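Local coordinates for glycoside hydrolase family protein (Novosphingobium sp. PP1Y, PDB 6Q2F) that hydrolyses alpha-L-rhamnosidic bonds, probably releasing terminal L-rhamnose from glycosides, and binds a sodium ion, at residues 94-99 and 1113-1118; 102-107 and 456-461; 112-117 and 126-131; 609-614 and 697-702; 682-685 and 691-694. All coordinates share one frame; numbering follows the deposited sequence.

Contact 1. Residues 94-99 and 1113-1118; sequences QTPQIV and ITWTAM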
# COMPACT_ATOMS: atom_id res chain seq x y z
N GLN A 94 -5.13 18.70 -14.57
CA GLN A 94 -5.47 20.07 -14.94
C GLN A 94 -4.93 21.07 -13.91
O GLN A 94 -5.30 21.03 -12.73
CB GLN A 94 -6.98 20.20 -15.08
CG GLN A 94 -7.40 21.61 -15.51
CD GLN A 94 -8.74 21.63 -16.20
OE1 GLN A 94 -8.89 22.26 -17.25
NE2 GLN A 94 -9.72 20.93 -15.63
N THR A 95 -4.03 21.95 -14.36
CA THR A 95 -3.31 22.89 -13.51
C THR A 95 -3.21 24.21 -14.26
O THR A 95 -2.88 24.20 -15.46
CB THR A 95 -1.90 22.41 -13.15
OG1 THR A 95 -1.95 21.10 -12.58
CG2 THR A 95 -1.27 23.36 -12.14
N PRO A 96 -3.46 25.35 -13.61
CA PRO A 96 -3.34 26.62 -14.32
C PRO A 96 -1.94 26.80 -14.88
O PRO A 96 -0.95 26.33 -14.32
CB PRO A 96 -3.65 27.67 -13.24
CG PRO A 96 -4.44 26.91 -12.19
CD PRO A 96 -3.86 25.53 -12.20
N GLN A 97 -1.88 27.44 -16.04
CA GLN A 97 -0.61 27.71 -16.70
C GLN A 97 0.01 28.93 -16.06
O GLN A 97 -0.54 30.03 -16.13
CB GLN A 97 -0.82 27.92 -18.20
CG GLN A 97 0.49 28.00 -18.96
CD GLN A 97 0.28 28.35 -20.42
OE1 GLN A 97 -0.70 27.94 -21.04
NE2 GLN A 97 1.21 29.14 -20.97
N ILE A 98 1.15 28.74 -15.40
CA ILE A 98 1.92 29.83 -14.81
C ILE A 98 3.27 29.97 -15.47
O ILE A 98 4.07 30.81 -15.05
CB ILE A 98 2.06 29.64 -13.30
CG1 ILE A 98 2.90 28.40 -13.01
CG2 ILE A 98 0.69 29.45 -12.68
CD1 ILE A 98 3.46 28.37 -11.58
N VAL A 99 3.55 29.18 -16.48
CA VAL A 99 4.71 29.37 -17.31
C VAL A 99 4.29 30.01 -18.62
O VAL A 99 3.13 29.98 -19.03
CB VAL A 99 5.44 28.04 -17.57
CG1 VAL A 99 5.89 27.43 -16.27
CG2 VAL A 99 4.52 27.09 -18.35
N ILE A 1113 -0.51 38.53 -1.16
CA ILE A 1113 0.87 38.06 -1.23
C ILE A 1113 0.95 36.73 -1.97
O ILE A 1113 1.90 36.48 -2.72
CB ILE A 1113 1.47 37.94 0.19
CG1 ILE A 1113 1.51 39.31 0.89
CG2 ILE A 1113 2.85 37.32 0.16
CD1 ILE A 1113 2.24 40.38 0.12
N THR A 1114 -0.04 35.86 -1.78
CA THR A 1114 0.07 34.47 -2.20
C THR A 1114 -0.64 34.23 -3.52
O THR A 1114 -1.54 34.98 -3.92
CB THR A 1114 -0.50 33.51 -1.16
OG1 THR A 1114 -1.92 33.67 -1.11
CG2 THR A 1114 0.11 33.77 0.21
N TRP A 1115 -0.22 33.15 -4.18
CA TRP A 1115 -0.92 32.56 -5.31
C TRP A 1115 -0.97 31.05 -5.11
O TRP A 1115 0.04 30.43 -4.78
CB TRP A 1115 -0.21 32.87 -6.63
CG TRP A 1115 -0.95 32.36 -7.84
CD1 TRP A 1115 -1.76 33.10 -8.66
CD2 TRP A 1115 -0.96 31.03 -8.36
NE1 TRP A 1115 -2.27 32.30 -9.66
CE2 TRP A 1115 -1.78 31.03 -9.50
CE3 TRP A 1115 -0.33 29.83 -7.97
CZ2 TRP A 1115 -2.01 29.87 -10.25
CZ3 TRP A 1115 -0.57 28.69 -8.72
CH2 TRP A 1115 -1.40 28.72 -9.86
N THR A 1116 -2.17 30.48 -5.26
CA THR A 1116 -2.37 29.04 -5.35
C THR A 1116 -3.34 28.78 -6.49
O THR A 1116 -4.09 29.67 -6.90
CB THR A 1116 -2.95 28.43 -4.06
OG1 THR A 1116 -4.26 28.95 -3.83
CG2 THR A 1116 -2.04 28.72 -2.85
N ALA A 1117 -3.34 27.54 -6.99
CA ALA A 1117 -4.20 27.18 -8.12
C ALA A 1117 -5.68 27.27 -7.75
O ALA A 1117 -6.47 27.89 -8.48
CB ALA A 1117 -3.86 25.77 -8.60
N MSE A 1118 -6.08 26.65 -6.65
CA MSE A 1118 -7.46 26.68 -6.19
C MSE A 1118 -7.48 27.34 -4.81
O MSE A 1118 -6.43 27.51 -4.18
CB MSE A 1118 -8.07 25.27 -6.15
CG MSE A 1118 -8.34 24.62 -7.52
SE MSE A 1118 -9.45 25.63 -8.79
CE MSE A 1118 -11.09 25.85 -7.77
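P96 and A1117 mark the closest backbone approach, their CA atoms 6.3 Å apart, where an irregular loop (94-99) meets the end of the short, weakly bonded strand 1115-1116. No hydrogen bond links the segments; the evidence is for apolar contact alone. The P96 ring meets the A1117 methyl, with CD at 3.6 Å from A1117 CB and CG slightly farther off. At its other side P96 turns CB to the W1115 indole, 4.1 Å from CZ2, at the edge of the ring and near its plane. I98 adds the third touch: its branch CG2 reaches W1115 CH2 at 3.6 Å and approaches the six-membered ring obliquely. W1115 extends with CG anti to its own backbone N (chi1 -176°), which carries the benzo end of the indole out to the loop. The backbone N of A1117 lies 3.4 Å above one face of that indole, offset toward the rim. Within the loop, Q97 NE2 donates to V99 O at 2.9 Å with a nearly straight N-H...O angle of 164°. With an alanine here, the loss of the W1115 indole would probably leave P96 CB and I98 CG2 without their partner and the cation of K688 without its cation-pi mate. The contact thus joins the loop between strand 85-91 and helix 108-124, held by N63 and N65, to the galactose-binding-like C-terminal region, where strand 1115-1116 runs parallel to strand 690-691, while T1114 and T1116 pack on helix 1099-1105.

Contact 2. Residues 102-107 and 456-461; sequences RLVYMT and PPEATG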
# COMPACT_ATOMS: atom_id res chain seq x y z
N ARG A 102 3.55 25.77 -21.85
CA ARG A 102 3.59 24.43 -21.29
C ARG A 102 4.53 23.55 -22.10
O ARG A 102 4.58 23.64 -23.33
CB ARG A 102 2.19 23.81 -21.26
CG ARG A 102 1.18 24.54 -20.35
CD ARG A 102 -0.09 23.70 -20.25
NE ARG A 102 -1.28 24.43 -19.79
CZ ARG A 102 -1.71 24.46 -18.54
NH1 ARG A 102 -1.06 23.82 -17.56
NH2 ARG A 102 -2.81 25.14 -18.25
N LEU A 103 5.29 22.71 -21.40
CA LEU A 103 6.16 21.74 -22.05
C LEU A 103 5.39 20.43 -22.16
O LEU A 103 4.98 19.86 -21.15
CB LEU A 103 7.44 21.56 -21.24
CG LEU A 103 8.36 22.79 -21.15
CD1 LEU A 103 9.53 22.57 -20.22
CD2 LEU A 103 8.82 23.25 -22.51
N VAL A 104 5.17 19.97 -23.40
CA VAL A 104 4.37 18.78 -23.65
C VAL A 104 5.26 17.54 -23.61
O VAL A 104 6.30 17.49 -24.28
CB VAL A 104 3.62 18.90 -24.98
CG1 VAL A 104 2.87 17.60 -25.31
CG2 VAL A 104 2.64 20.08 -24.90
N TYR A 105 4.82 16.54 -22.86
CA TYR A 105 5.56 15.29 -22.64
C TYR A 105 6.18 14.74 -23.92
O TYR A 105 5.48 14.51 -24.91
CB TYR A 105 4.59 14.27 -22.05
CG TYR A 105 5.23 12.93 -21.74
CD1 TYR A 105 6.03 12.76 -20.63
CD2 TYR A 105 4.99 11.82 -22.54
CE1 TYR A 105 6.60 11.52 -20.32
CE2 TYR A 105 5.54 10.57 -22.22
CZ TYR A 105 6.35 10.45 -21.13
OH TYR A 105 6.91 9.25 -20.83
N MSE A 106 7.50 14.53 -23.88
CA MSE A 106 8.31 13.95 -24.95
C MSE A 106 8.49 14.80 -26.21
O MSE A 106 9.03 14.29 -27.18
CB MSE A 106 7.78 12.56 -25.37
CG MSE A 106 8.12 11.44 -24.35
SE MSE A 106 10.04 11.09 -24.12
CE MSE A 106 10.01 10.27 -22.32
N THR A 107 8.04 16.06 -26.22
CA THR A 107 8.44 16.96 -27.29
C THR A 107 9.88 17.42 -27.06
O THR A 107 10.41 17.30 -25.95
CB THR A 107 7.54 18.19 -27.34
OG1 THR A 107 7.61 18.88 -26.09
CG2 THR A 107 6.10 17.80 -27.66
N PRO A 456 -0.97 12.86 -21.08
CA PRO A 456 -1.73 13.42 -22.19
C PRO A 456 -2.18 12.31 -23.13
O PRO A 456 -1.60 11.21 -23.11
CB PRO A 456 -0.73 14.36 -22.87
CG PRO A 456 0.60 13.85 -22.46
CD PRO A 456 0.43 13.32 -21.08
N PRO A 457 -3.21 12.55 -23.95
CA PRO A 457 -3.70 11.50 -24.84
C PRO A 457 -2.63 10.83 -25.68
O PRO A 457 -2.66 9.60 -25.82
CB PRO A 457 -4.71 12.25 -25.71
CG PRO A 457 -5.21 13.35 -24.81
CD PRO A 457 -4.02 13.78 -24.03
N GLU A 458 -1.69 11.58 -26.19
CA GLU A 458 -0.64 11.03 -27.02
C GLU A 458 0.26 10.04 -26.30
O GLU A 458 0.93 9.28 -26.92
CB GLU A 458 0.22 12.14 -27.60
CG GLU A 458 -0.54 13.41 -27.90
CD GLU A 458 -0.71 14.28 -26.68
OE1 GLU A 458 0.24 14.97 -26.28
OE2 GLU A 458 -1.81 14.26 -26.13
N ALA A 459 0.30 10.11 -25.00
CA ALA A 459 1.14 9.26 -24.17
C ALA A 459 0.30 8.33 -23.32
O ALA A 459 0.78 7.81 -22.30
CB ALA A 459 2.05 10.12 -23.28
N THR A 460 -0.96 8.16 -23.70
CA THR A 460 -1.93 7.34 -22.99
C THR A 460 -2.28 6.16 -23.88
O THR A 460 -2.56 6.34 -25.07
CB THR A 460 -3.20 8.14 -22.68
OG1 THR A 460 -2.91 9.12 -21.69
CG2 THR A 460 -4.30 7.23 -22.17
N GLY A 461 -2.26 4.96 -23.32
CA GLY A 461 -2.64 3.78 -24.07
C GLY A 461 -2.74 2.59 -23.15
O GLY A 461 -2.62 2.71 -21.93
O HOH W 1 2.88 13.87 -25.29
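Y105 meets P456 and A459 from within a type II beta turn, V104 to T107, that leads into helix 108-124 of the (beta/alpha)8 barrel; T107 takes the N-cap position. Segment 456-461 lies in the loop between strand 436-447 and helix 469-487. Followed outward, the tyrosine first sets CB 4.0 Å from P456 CG. A chi1 of -179° turns the ring away from the backbone N and sends it past the proline to A459. There CD2 is 3.5 Å from A459 CB and CE2 is 3.7 Å from the same methyl, an oblique approach to the ring. One face of the ring takes M106 CG from its own turn, and W110 meets the ring edge-to-face. At the tip, OH makes a weak hydrogen bond with Y483 OH of helix 469-487.

The more exposed flank is bridged by water. No direct hydrogen bond joins the segments; one water links them, donating to Y105 O at 2.7 Å and to E458 OE1 at 3.0 Å. E458, in the 3-10 segment 457-458, bends at chi2 and crosses V104 at about a right angle, its OE1 3.8 Å from V104 CG1. Both sides are internally braced: V104 O accepts from T107 N and, on a lone pair in the carbonyl plane, from T107 OG1 at 2.6 Å, while A459 N and T460 OG1 grip P456 O from opposite faces of its plane.

Contact 3. Residues 112-117 and 126-131; sequences DAFRFA and LELAIA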
# COMPACT_ATOMS: atom_id res chain seq x y z
N ASP A 112 14.50 18.10 -23.62
CA ASP A 112 15.67 18.86 -23.20
C ASP A 112 15.57 19.25 -21.73
O ASP A 112 16.57 19.24 -21.01
CB ASP A 112 15.83 20.10 -24.08
CG ASP A 112 17.20 20.72 -23.93
OD1 ASP A 112 18.21 19.98 -24.06
OD2 ASP A 112 17.27 21.93 -23.67
N ALA A 113 14.36 19.58 -21.26
CA ALA A 113 14.19 19.82 -19.83
C ALA A 113 14.53 18.58 -19.01
O ALA A 113 15.26 18.66 -18.02
CB ALA A 113 12.75 20.26 -19.53
N PHE A 114 14.04 17.41 -19.42
CA PHE A 114 14.32 16.21 -18.65
C PHE A 114 15.80 15.86 -18.69
O PHE A 114 16.38 15.46 -17.68
CB PHE A 114 13.49 15.01 -19.12
CG PHE A 114 13.69 13.81 -18.25
CD1 PHE A 114 12.93 13.65 -17.10
CD2 PHE A 114 14.68 12.87 -18.52
CE1 PHE A 114 13.13 12.57 -16.25
CE2 PHE A 114 14.88 11.78 -17.67
CZ PHE A 114 14.10 11.64 -16.53
N ARG A 115 16.41 15.99 -19.87
CA ARG A 115 17.85 15.78 -19.98
C ARG A 115 18.60 16.69 -19.01
O ARG A 115 19.56 16.26 -18.36
CB ARG A 115 18.32 16.05 -21.42
CG ARG A 115 19.84 16.01 -21.57
CD ARG A 115 20.27 16.05 -23.03
NE ARG A 115 19.71 14.93 -23.78
CZ ARG A 115 20.06 14.60 -25.02
NH1 ARG A 115 21.00 15.29 -25.66
NH2 ARG A 115 19.49 13.56 -25.61
N PHE A 116 18.18 17.94 -18.93
CA PHE A 116 18.78 18.87 -17.98
C PHE A 116 18.60 18.40 -16.55
O PHE A 116 19.53 18.46 -15.75
CB PHE A 116 18.17 20.25 -18.16
CG PHE A 116 18.79 21.29 -17.28
CD1 PHE A 116 20.04 21.80 -17.59
CD2 PHE A 116 18.14 21.75 -16.15
CE1 PHE A 116 20.63 22.79 -16.80
CE2 PHE A 116 18.72 22.73 -15.35
CZ PHE A 116 19.97 23.24 -15.67
N ALA A 117 17.39 17.94 -16.21
CA ALA A 117 17.17 17.38 -14.88
C ALA A 117 18.11 16.23 -14.61
O ALA A 117 18.66 16.10 -13.51
CB ALA A 117 15.72 16.89 -14.73
N LEU A 126 22.29 13.49 -6.79
CA LEU A 126 20.94 13.12 -6.40
C LEU A 126 20.51 11.91 -7.22
O LEU A 126 20.65 11.92 -8.44
CB LEU A 126 19.96 14.29 -6.62
CG LEU A 126 20.28 15.52 -5.79
CD1 LEU A 126 19.51 16.76 -6.25
CD2 LEU A 126 20.01 15.22 -4.33
N GLU A 127 19.99 10.89 -6.55
CA GLU A 127 19.46 9.72 -7.24
C GLU A 127 18.15 10.07 -7.93
O GLU A 127 17.16 10.39 -7.26
CB GLU A 127 19.25 8.57 -6.26
CG GLU A 127 18.43 7.43 -6.84
CD GLU A 127 18.05 6.39 -5.80
OE1 GLU A 127 18.78 5.40 -5.63
OE2 GLU A 127 16.99 6.58 -5.16
N LEU A 128 18.11 9.99 -9.25
CA LEU A 128 16.91 10.35 -10.01
C LEU A 128 16.17 9.08 -10.42
O LEU A 128 16.77 8.16 -10.97
CB LEU A 128 17.27 11.18 -11.24
CG LEU A 128 16.13 11.45 -12.22
CD1 LEU A 128 14.98 12.18 -11.53
CD2 LEU A 128 16.62 12.27 -13.41
N ALA A 129 14.87 9.04 -10.14
CA ALA A 129 14.00 7.96 -10.57
C ALA A 129 12.88 8.48 -11.46
O ALA A 129 12.50 9.65 -11.40
CB ALA A 129 13.38 7.23 -9.36
N ILE A 130 12.37 7.59 -12.30
CA ILE A 130 11.18 7.85 -13.10
C ILE A 130 10.16 6.76 -12.82
O ILE A 130 10.50 5.67 -12.36
CB ILE A 130 11.50 7.90 -14.61
CG1 ILE A 130 12.11 6.55 -15.06
CG2 ILE A 130 12.42 9.05 -14.89
CD1 ILE A 130 12.30 6.45 -16.59
N ALA A 131 8.90 7.08 -13.09
CA ALA A 131 7.86 6.07 -13.01
C ALA A 131 7.95 5.13 -14.21
O ALA A 131 8.59 5.44 -15.22
CB ALA A 131 6.48 6.72 -12.96
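F114 and L128 bury more surface than any other residues of this contact, with I130 next; together they fill the gap between helix 112-117 and strand 127-131. The two axes come within 11.2 Å, and their N-to-C directions differ by 143°, so the helix runs roughly back against the strand. F114 spans this separation: its chi1 of -175° extends the side chain away from the backbone N, which brings CZ to the strand. CZ is 3.5 Å from I130 CG2 and 4.1 Å from L128 CD2, while CE1 is 3.8 Å from the same I130 methyl. Both strand methyls meet the ring obliquely. The F114 and I130 side chains stand at about a right angle to each other. I130 holds CG1 between its backbone N and carbonyl carbon (chi1 59°), leaving CG2 as the branch presented to the helix. Near the A117 turn the fit is looser, with L128 CD2 lying 4.3 Å from A117 O.

No hydrogen bond crosses, and all four touching residues are buried. V497 of the next strand also touches F114 and L128, while Y483 of helix 469-487 meets the F114 ring edge-to-face, placing the contact in the layer between barrel strands and outer helices. Helix 108-124 connects the neighbouring parallel strands 85-91 and 127-131, and its apolar seam against the second of them is typical of a beta-alpha-beta unit in a (beta/alpha)8 barrel.

Contact 4. Residues 609-614 and 697-702; sequences LWTFNR and FGQYFN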
# COMPACT_ATOMS: atom_id res chain seq x y z
N LEU A 609 2.38 5.77 3.41
CA LEU A 609 1.67 6.17 4.63
C LEU A 609 1.12 7.57 4.46
O LEU A 609 1.86 8.49 4.11
CB LEU A 609 2.56 6.14 5.88
CG LEU A 609 1.72 6.70 7.06
CD1 LEU A 609 0.66 5.68 7.57
CD2 LEU A 609 2.56 7.25 8.22
N TRP A 610 -0.18 7.73 4.71
CA TRP A 610 -0.84 9.02 4.66
C TRP A 610 -0.85 9.67 6.05
O TRP A 610 -0.83 8.98 7.07
CB TRP A 610 -2.28 8.87 4.16
CG TRP A 610 -2.42 8.61 2.69
CD1 TRP A 610 -1.61 7.85 1.91
CD2 TRP A 610 -3.43 9.13 1.83
NE1 TRP A 610 -2.05 7.86 0.62
CE2 TRP A 610 -3.17 8.64 0.54
CE3 TRP A 610 -4.54 9.96 2.03
CZ2 TRP A 610 -3.98 8.94 -0.55
CZ3 TRP A 610 -5.34 10.26 0.94
CH2 TRP A 610 -5.05 9.76 -0.33
N THR A 611 -0.87 11.00 6.07
CA THR A 611 -1.09 11.69 7.32
C THR A 611 -2.48 11.34 7.84
O THR A 611 -3.39 10.98 7.09
CB THR A 611 -0.95 13.19 7.15
OG1 THR A 611 -2.03 13.68 6.35
CG2 THR A 611 0.39 13.50 6.46
N PHE A 612 -2.64 11.45 9.16
CA PHE A 612 -3.90 11.10 9.79
C PHE A 612 -4.06 11.91 11.06
O PHE A 612 -3.07 12.27 11.71
CB PHE A 612 -3.97 9.60 10.10
CG PHE A 612 -2.84 9.12 10.98
CD1 PHE A 612 -1.63 8.72 10.43
CD2 PHE A 612 -2.99 9.08 12.37
CE1 PHE A 612 -0.59 8.30 11.24
CE2 PHE A 612 -1.96 8.63 13.19
CZ PHE A 612 -0.76 8.26 12.63
N ASN A 613 -5.31 12.18 11.42
CA ASN A 613 -5.60 12.77 12.73
C ASN A 613 -5.32 11.76 13.85
O ASN A 613 -5.62 10.57 13.73
CB ASN A 613 -7.05 13.23 12.79
CG ASN A 613 -7.33 14.35 11.82
OD1 ASN A 613 -6.52 15.27 11.67
ND2 ASN A 613 -8.46 14.28 11.13
N ARG A 614 -4.73 12.26 14.94
CA ARG A 614 -4.39 11.38 16.06
C ARG A 614 -5.63 10.66 16.57
O ARG A 614 -5.56 9.47 16.89
CB ARG A 614 -3.73 12.19 17.18
CG ARG A 614 -3.04 11.30 18.21
CD ARG A 614 -2.48 12.10 19.37
NE ARG A 614 -1.46 13.04 18.93
CZ ARG A 614 -0.15 12.85 19.09
NH1 ARG A 614 0.30 11.74 19.67
NH2 ARG A 614 0.70 13.77 18.65
N PHE A 697 -3.56 17.58 -2.88
CA PHE A 697 -2.71 16.83 -1.99
C PHE A 697 -1.45 17.49 -1.55
O PHE A 697 -0.85 18.22 -2.26
CB PHE A 697 -2.32 15.51 -2.62
CG PHE A 697 -3.45 14.66 -3.03
CD1 PHE A 697 -4.08 13.88 -2.13
CD2 PHE A 697 -3.85 14.61 -4.32
CE1 PHE A 697 -5.13 13.10 -2.50
CE2 PHE A 697 -4.88 13.82 -4.71
CZ PHE A 697 -5.53 13.06 -3.79
N GLY A 698 -1.06 17.16 -0.34
CA GLY A 698 0.19 17.60 0.22
C GLY A 698 1.00 16.32 0.26
O GLY A 698 0.51 15.35 -0.21
N GLN A 699 2.21 16.28 0.80
CA GLN A 699 2.91 17.40 1.36
C GLN A 699 3.25 18.40 0.30
O GLN A 699 3.24 18.12 -0.85
CB GLN A 699 4.21 16.95 2.00
CG GLN A 699 4.05 16.11 3.22
CD GLN A 699 3.35 16.82 4.33
OE1 GLN A 699 3.79 17.83 4.76
NE2 GLN A 699 2.27 16.29 4.78
N TYR A 700 3.59 19.59 0.75
CA TYR A 700 3.89 20.73 -0.11
C TYR A 700 5.38 21.07 -0.02
O TYR A 700 5.77 22.24 0.04
CB TYR A 700 3.02 21.93 0.28
CG TYR A 700 1.54 21.60 0.24
CD1 TYR A 700 0.90 21.03 1.33
CD2 TYR A 700 0.79 21.83 -0.91
CE1 TYR A 700 -0.44 20.72 1.29
CE2 TYR A 700 -0.55 21.51 -0.96
CZ TYR A 700 -1.17 20.96 0.14
OH TYR A 700 -2.50 20.64 0.09
N PHE A 701 6.22 20.04 -0.03
CA PHE A 701 7.60 20.13 0.44
C PHE A 701 8.53 20.47 -0.72
O PHE A 701 9.24 19.62 -1.26
CB PHE A 701 7.99 18.81 1.11
CG PHE A 701 9.32 18.82 1.77
CD1 PHE A 701 9.63 19.78 2.72
CD2 PHE A 701 10.26 17.85 1.47
CE1 PHE A 701 10.87 19.77 3.36
CE2 PHE A 701 11.49 17.84 2.08
CZ PHE A 701 11.80 18.80 3.04
N ASN A 702 8.52 21.75 -1.13
CA ASN A 702 9.42 22.23 -2.18
C ASN A 702 9.99 23.58 -1.76
O ASN A 702 9.76 24.06 -0.64
CB ASN A 702 8.73 22.29 -3.55
CG ASN A 702 7.56 23.29 -3.60
OD1 ASN A 702 7.48 24.25 -2.83
ND2 ASN A 702 6.63 23.04 -4.52
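Near the sodium site, at the C-terminal end of strand 604-610 in the (beta/alpha)8 barrel, W610 meets F697. The W610 side chain lies about 7 Å from the ion, which is held by D503, S504, E583, E586 and E644. L609 is bonded through its backbone to E644, so this strand adjoins the metal shell directly. Strand 697-698 pairs antiparallel with strand 642-649, which in turn runs parallel to 604-610; the two segments therefore face each other across that intervening strand.

The aromatic touch is slight: W610 CH2 approaches F697 CE1 at 4.0 Å, the two side chains crossing at a slant. The far end of the indole reaches closer to F697 than its CB direction alone would suggest. W610 also has a cation-pi partner in R619.

Deeper in, T611 meets Q699, which follows a cis peptide bond. The Q699 chain bends at chi2 (-63°), swinging its amide round to the threonine. That amide is not held by T611, whose methyl only packs against it: NE2 is hydrogen-bonded to M646 O of the intervening strand, while T611 CG2 sits 3.8 Å from Q699 NE2.

Contact 5. Residues 682-685 and 691-694; sequences HVPV and GLSL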
# COMPACT_ATOMS: atom_id res chain seq x y z
N HIS A 682 7.42 20.31 -8.71
CA HIS A 682 8.40 21.14 -9.39
C HIS A 682 7.93 22.59 -9.45
O HIS A 682 6.78 22.86 -9.82
CB HIS A 682 8.63 20.62 -10.81
CG HIS A 682 9.25 21.62 -11.73
ND1 HIS A 682 10.44 22.25 -11.45
CD2 HIS A 682 8.86 22.07 -12.95
CE1 HIS A 682 10.75 23.06 -12.45
NE2 HIS A 682 9.81 22.96 -13.37
N VAL A 683 8.82 23.51 -9.10
CA VAL A 683 8.54 24.95 -9.08
C VAL A 683 9.12 25.58 -10.34
O VAL A 683 10.34 25.77 -10.44
CB VAL A 683 9.11 25.61 -7.82
CG1 VAL A 683 8.90 27.13 -7.86
CG2 VAL A 683 8.49 24.99 -6.59
N PRO A 684 8.30 25.87 -11.35
CA PRO A 684 8.85 26.38 -12.62
C PRO A 684 9.17 27.86 -12.62
O PRO A 684 10.03 28.27 -13.41
CB PRO A 684 7.74 26.07 -13.62
CG PRO A 684 6.51 26.29 -12.79
CD PRO A 684 6.86 25.59 -11.46
N VAL A 685 8.52 28.66 -11.78
CA VAL A 685 8.73 30.11 -11.73
C VAL A 685 8.73 30.52 -10.26
O VAL A 685 8.06 29.91 -9.43
CB VAL A 685 7.66 30.89 -12.53
CG1 VAL A 685 7.68 30.49 -14.01
CG2 VAL A 685 6.28 30.64 -11.98
N GLY A 691 2.49 28.74 -4.70
CA GLY A 691 2.54 28.23 -6.06
C GLY A 691 1.81 26.92 -6.33
O GLY A 691 0.74 26.67 -5.77
N LEU A 692 2.36 26.10 -7.22
CA LEU A 692 1.67 24.88 -7.65
C LEU A 692 1.66 23.82 -6.56
O LEU A 692 2.54 23.77 -5.70
CB LEU A 692 2.35 24.30 -8.88
CG LEU A 692 2.41 25.14 -10.14
CD1 LEU A 692 3.19 24.33 -11.16
CD2 LEU A 692 1.04 25.48 -10.62
N SER A 693 0.65 22.97 -6.62
CA SER A 693 0.48 21.86 -5.70
C SER A 693 -0.05 20.70 -6.53
O SER A 693 -0.66 20.93 -7.58
CB SER A 693 -0.51 22.22 -4.60
OG SER A 693 -1.78 22.54 -5.13
N LEU A 694 0.09 19.48 -6.06
CA LEU A 694 -0.43 18.33 -6.78
C LEU A 694 -1.88 18.20 -6.43
O LEU A 694 -2.24 17.46 -5.58
CB LEU A 694 0.32 17.07 -6.37
CG LEU A 694 -0.28 15.74 -6.78
CD1 LEU A 694 -0.30 15.56 -8.27
CD2 LEU A 694 0.39 14.56 -6.12
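P684 and L692 form the close part of this contact, within the excursion that leads from barrel strand 674-677 through strand 690-691 toward strand 697-698. L692 CD1 does all the touching on its side. It stands 3.9 Å from P684 CD and 4.2 Å from P684 CG, so the leucine methyl rests beside the pyrrolidine while the two side chains cross obliquely. The same methyl comes within 4.1 Å of H682 O. With chi1 at -61°, L692 sets CG beside its backbone N and away from the carbonyl carbon, and the chain then continues extended to CD1, the branch that meets the proline. M62 of strand 56-62 and T95 also touch this leucine, which is buried.

Away from that point the fit opens quickly. The H682 side chain stays clear of segment 691-694 and has its partners elsewhere: ND1 is hydrogen-bonded to D74 OD2, NE2 to T67 N. One face of its ring instead receives P684 N, near the rim. V685, toward the more exposed side, likewise keeps its side chain clear of the other segment, and S693, also partly exposed, turns OG to A695 O. G691 has backbone angles at which a side chain would jam against the preceding carbonyl oxygen, so this backbone conformation suits a residue without a side chain.

No hydrogen bond crosses, and each segment is tied to outside partners: V683 N to D74 and P684 O to T67 on one side, the G691 backbone to W1115 on the other. What joins the two directly is a buried, apolar and non-directional contact of one methyl with a proline ring.

In the fold
From the N terminus, the loop after strand 85-91 supplies the first halves of contacts 1 and 2, and helix 108-124 follows with contact 3. Contact 3 closes its short loop within the span of contact 2, which joins the loop before helix 108-124 to the loop leading into helix 469-487 and itself nests inside contact 1. Contact 5 lies within the loop closed by contact 4, which comes in series after contact 2 and is likewise enclosed by contact 1; no spans cross. Contact 1 returns the C-terminal region to the barrel, meeting contact 5 where W1115 O approaches G691 N at 3.0 Å, a probable hydrogen bond. R102 NH1 similarly joins T95 O, coupling contacts 1 and 2. Contacts 3 and 4 both reach the barrel sheet.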